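PDB 3E38: two-domain protein containing predicted PHP-like metal-dependent phosphoesterase from Bacteroides vulgatus ATCC 8482, which binds three zinc ions in a predicted PHP-like phosphoesterase domain joined to an Ig-like domain, and probably hydrolyses phosphoester bonds. Local coordinates for residues I94-A99 with K120-E125. Sequence-based numbering, arbitrary orientation.
Sequences ITRAMA and KDAFRE
Ile-94 spreads its two branches over Ala-122 and Phe-123, an instructive case of a helix packed on a sheet, with a beta-branched residue at the centre of the contact. With CG2 anti to the backbone N and CG1 beside it (chi1 -54°), both branches are turned to the helix. CD1 ends 4.2 Å from the centroid of the Phe-123 ring, only 1° off its normal, a CH-pi contact squarely over one face. CG2 lies on the same side of the ring plane but beyond its perimeter, 3.8 Å from Phe-123 CE1, and also meets Ala-122 CB at 4.0 Å. Ala-122 presents only a methyl here, consistent with the 7.3 Å between the CA atoms of Ile-94 and Ala-122. Two residues along, Arg-96 brings NH2 to 4.1 Å from Ala-122 CB, the methyl oblique to the guanidinium, which is held by a salt bridge to Glu-58 and by the carbonyls of Gln-116 and Lys-117, just before the helix. Phe-123 in turn stacks edge-to-face with Phe-103 on the adjoining strand and touches Leu-157 of helix 152-159. This layer packs helix 119-128 against the outside of the PHP-type alpha/beta barrel, beside the trinuclear zinc site to which neighbouring Glu-93 contributes.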
ATOM      1  N   ILE B  94      18.478 -27.774  16.479  1.00 28.04           N
ATOM      2  CA  ILE B  94      18.422 -29.125  17.088  1.00 30.39           C
ATOM      3  C   ILE B  94      16.940 -29.290  17.323  1.00 32.11           C
ATOM      4  O   ILE B  94      16.332 -28.617  18.142  1.00 30.58           O
ATOM      5  CB  ILE B  94      19.241 -29.251  18.396  1.00 27.62           C
ATOM      6  CG1 ILE B  94      20.679 -28.796  18.177  1.00 27.88           C
ATOM      7  CG2 ILE B  94      19.179 -30.664  18.954  1.00 29.10           C
ATOM      8  CD1 ILE B  94      21.451 -28.471  19.503  1.00 30.44           C
ATOM      9  N   THR B  95      16.388 -30.159  16.496  1.00 33.78           N
ATOM     10  CA  THR B  95      14.986 -30.397  16.353  1.00 29.61           C
ATOM     11  C   THR B  95      14.657 -31.738  16.940  1.00 31.98           C
ATOM     12  O   THR B  95      14.983 -32.781  16.383  1.00 37.54           O
ATOM     13  CB  THR B  95      14.609 -30.417  14.821  1.00 33.66           C
ATOM     14  OG1 THR B  95      15.253 -29.335  14.108  1.00 27.13           O
ATOM     15  CG2 THR B  95      13.117 -30.349  14.630  1.00 31.04           C
ATOM     16  N   ARG B  96      14.035 -31.702  18.097  1.00 26.01           N
ATOM     17  CA  ARG B  96      13.598 -32.911  18.771  1.00 28.42           C
ATOM     18  C   ARG B  96      12.173 -32.798  19.307  1.00 27.81           C
ATOM     19  O   ARG B  96      11.572 -31.758  19.317  1.00 32.21           O
ATOM     20  CB  ARG B  96      14.535 -33.185  19.933  1.00 26.20           C
ATOM     21  CG  ARG B  96      15.976 -33.309  19.491  1.00 29.12           C
ATOM     22  CD  ARG B  96      16.243 -34.657  18.812  1.00 28.63           C
ATOM     23  NE  ARG B  96      17.654 -34.767  18.450  1.00 35.92           N
ATOM     24  CZ  ARG B  96      18.368 -35.883  18.555  1.00 31.19           C
ATOM     25  NH1 ARG B  96      17.821 -36.978  19.055  1.00 31.97           N
ATOM     26  NH2 ARG B  96      19.654 -35.878  18.232  1.00 35.46           N
ATOM     27  N   ALA B  97      11.656 -33.925  19.733  1.00 31.82           N
ATOM     28  CA  ALA B  97      10.343 -34.024  20.381  1.00 30.21           C
ATOM     29  C   ALA B  97      10.360 -33.230  21.672  1.00 30.90           C
ATOM     30  O   ALA B  97      11.423 -33.002  22.256  1.00 27.66           O
ATOM     31  CB  ALA B  97       9.983 -35.512  20.677  1.00 27.47           C
HETATM   32  N   MSE B  98       9.176 -32.805  22.108  1.00 32.32           N
HETATM   33  CA  MSE B  98       9.029 -32.132  23.409  1.00 34.05           C
HETATM   34  C   MSE B  98       8.891 -33.217  24.463  1.00 33.77           C
HETATM   35  O   MSE B  98       8.063 -34.094  24.274  1.00 35.58           O
HETATM   36  CB  MSE B  98       7.765 -31.278  23.453  1.00 36.42           C
HETATM   37  CG  MSE B  98       7.469 -30.655  24.813  1.00 30.98           C
HETATM   38 SE   MSE B  98       8.755 -29.217  25.261  0.75 31.11          SE
HETATM   39  CE  MSE B  98       8.668 -28.225  23.552  1.00 23.57           C
ATOM     40  N   ALA B  99       9.663 -33.217  25.558  1.00 33.26           N
ATOM     41  CA  ALA B  99      10.733 -32.254  25.837  1.00 33.26           C
ATOM     42  C   ALA B  99      12.024 -32.843  25.264  1.00 33.03           C
ATOM     43  O   ALA B  99      12.089 -34.053  25.010  1.00 34.18           O
ATOM     44  CB  ALA B  99      10.846 -31.992  27.349  1.00 28.20           C
ATOM     45  N   LYS B 120      21.081 -35.448  23.879  1.00 33.80           N
ATOM     46  CA  LYS B 120      22.067 -34.993  24.868  1.00 33.50           C
ATOM     47  C   LYS B 120      23.460 -34.822  24.266  1.00 34.34           C
ATOM     48  O   LYS B 120      24.230 -33.940  24.658  1.00 36.72           O
ATOM     49  CB  LYS B 120      22.119 -35.953  26.065  1.00 32.04           C
ATOM     50  CG  LYS B 120      20.854 -35.958  26.910  1.00 35.12           C
ATOM     51  CD  LYS B 120      20.811 -37.176  27.841  1.00 46.36           C
ATOM     52  CE  LYS B 120      19.644 -37.119  28.845  1.00 43.97           C
ATOM     53  NZ  LYS B 120      19.680 -38.326  29.737  1.00 43.61           N
ATOM     54  N   ASP B 121      23.763 -35.663  23.301  1.00 35.94           N
ATOM     55  CA  ASP B 121      25.067 -35.636  22.619  1.00 36.12           C
ATOM     56  C   ASP B 121      25.063 -34.518  21.610  1.00 36.16           C
ATOM     57  O   ASP B 121      26.098 -33.969  21.245  1.00 37.72           O
ATOM     58  CB  ASP B 121      25.347 -36.967  21.923  1.00 37.12           C
ATOM     59  CG  ASP B 121      25.529 -38.110  22.908  1.00 38.16           C
ATOM     60  OD1 ASP B 121      25.940 -37.839  24.042  1.00 40.70           O
ATOM     61  OD2 ASP B 121      25.267 -39.272  22.555  1.00 42.28           O
ATOM     62  N   ALA B 122      23.856 -34.182  21.179  1.00 34.13           N
ATOM     63  CA  ALA B 122      23.655 -33.092  20.230  1.00 33.67           C
ATOM     64  C   ALA B 122      24.029 -31.772  20.929  1.00 34.07           C
ATOM     65  O   ALA B 122      24.805 -30.953  20.433  1.00 36.74           O
ATOM     66  CB  ALA B 122      22.222 -33.061  19.737  1.00 29.13           C
ATOM     67  N   PHE B 123      23.520 -31.628  22.134  1.00 34.76           N
ATOM     68  CA  PHE B 123      23.746 -30.421  22.920  1.00 33.06           C
ATOM     69  C   PHE B 123      25.191 -30.371  23.396  1.00 32.07           C
ATOM     70  O   PHE B 123      25.782 -29.287  23.506  1.00 33.90           O
ATOM     71  CB  PHE B 123      22.757 -30.322  24.099  1.00 32.91           C
ATOM     72  CG  PHE B 123      21.359 -29.897  23.697  1.00 29.16           C
ATOM     73  CD1 PHE B 123      20.471 -30.804  23.121  1.00 24.08           C
ATOM     74  CD2 PHE B 123      20.935 -28.589  23.900  1.00 26.85           C
ATOM     75  CE1 PHE B 123      19.202 -30.408  22.748  1.00 28.03           C
ATOM     76  CE2 PHE B 123      19.688 -28.189  23.537  1.00 31.33           C
ATOM     77  CZ  PHE B 123      18.803 -29.095  22.953  1.00 39.77           C
ATOM     78  N   ARG B 124      25.772 -31.546  23.649  1.00 31.42           N
ATOM     79  CA  ARG B 124      27.176 -31.616  24.165  1.00 29.38           C
ATOM     80  C   ARG B 124      28.181 -31.149  23.122  1.00 27.48           C
ATOM     81  O   ARG B 124      29.164 -30.542  23.464  1.00 33.85           O
ATOM     82  CB  ARG B 124      27.558 -33.002  24.705  1.00 28.50           C
ATOM     83  N   GLU B 125      27.904 -31.386  21.850  1.00 27.79           N
ATOM     84  CA  GLU B 125      28.771 -30.924  20.758  1.00 27.34           C
ATOM     85  C   GLU B 125      28.683 -29.408  20.561  1.00 31.26           C
ATOM     86  O   GLU B 125      29.687 -28.731  20.312  1.00 32.90           O
ATOM     87  CB  GLU B 125      28.368 -31.595  19.441  1.00 29.79           C
ATOM     88  CG  GLU B 125      28.572 -33.109  19.449  1.00 36.98           C
ATOM     89  CD  GLU B 125      30.047 -33.479  19.510  1.00 41.71           C
ATOM     90  OE1 GLU B 125      30.874 -32.620  19.114  1.00 41.75           O
ATOM     91  OE2 GLU B 125      30.363 -34.619  19.928  1.00 36.74           O
TER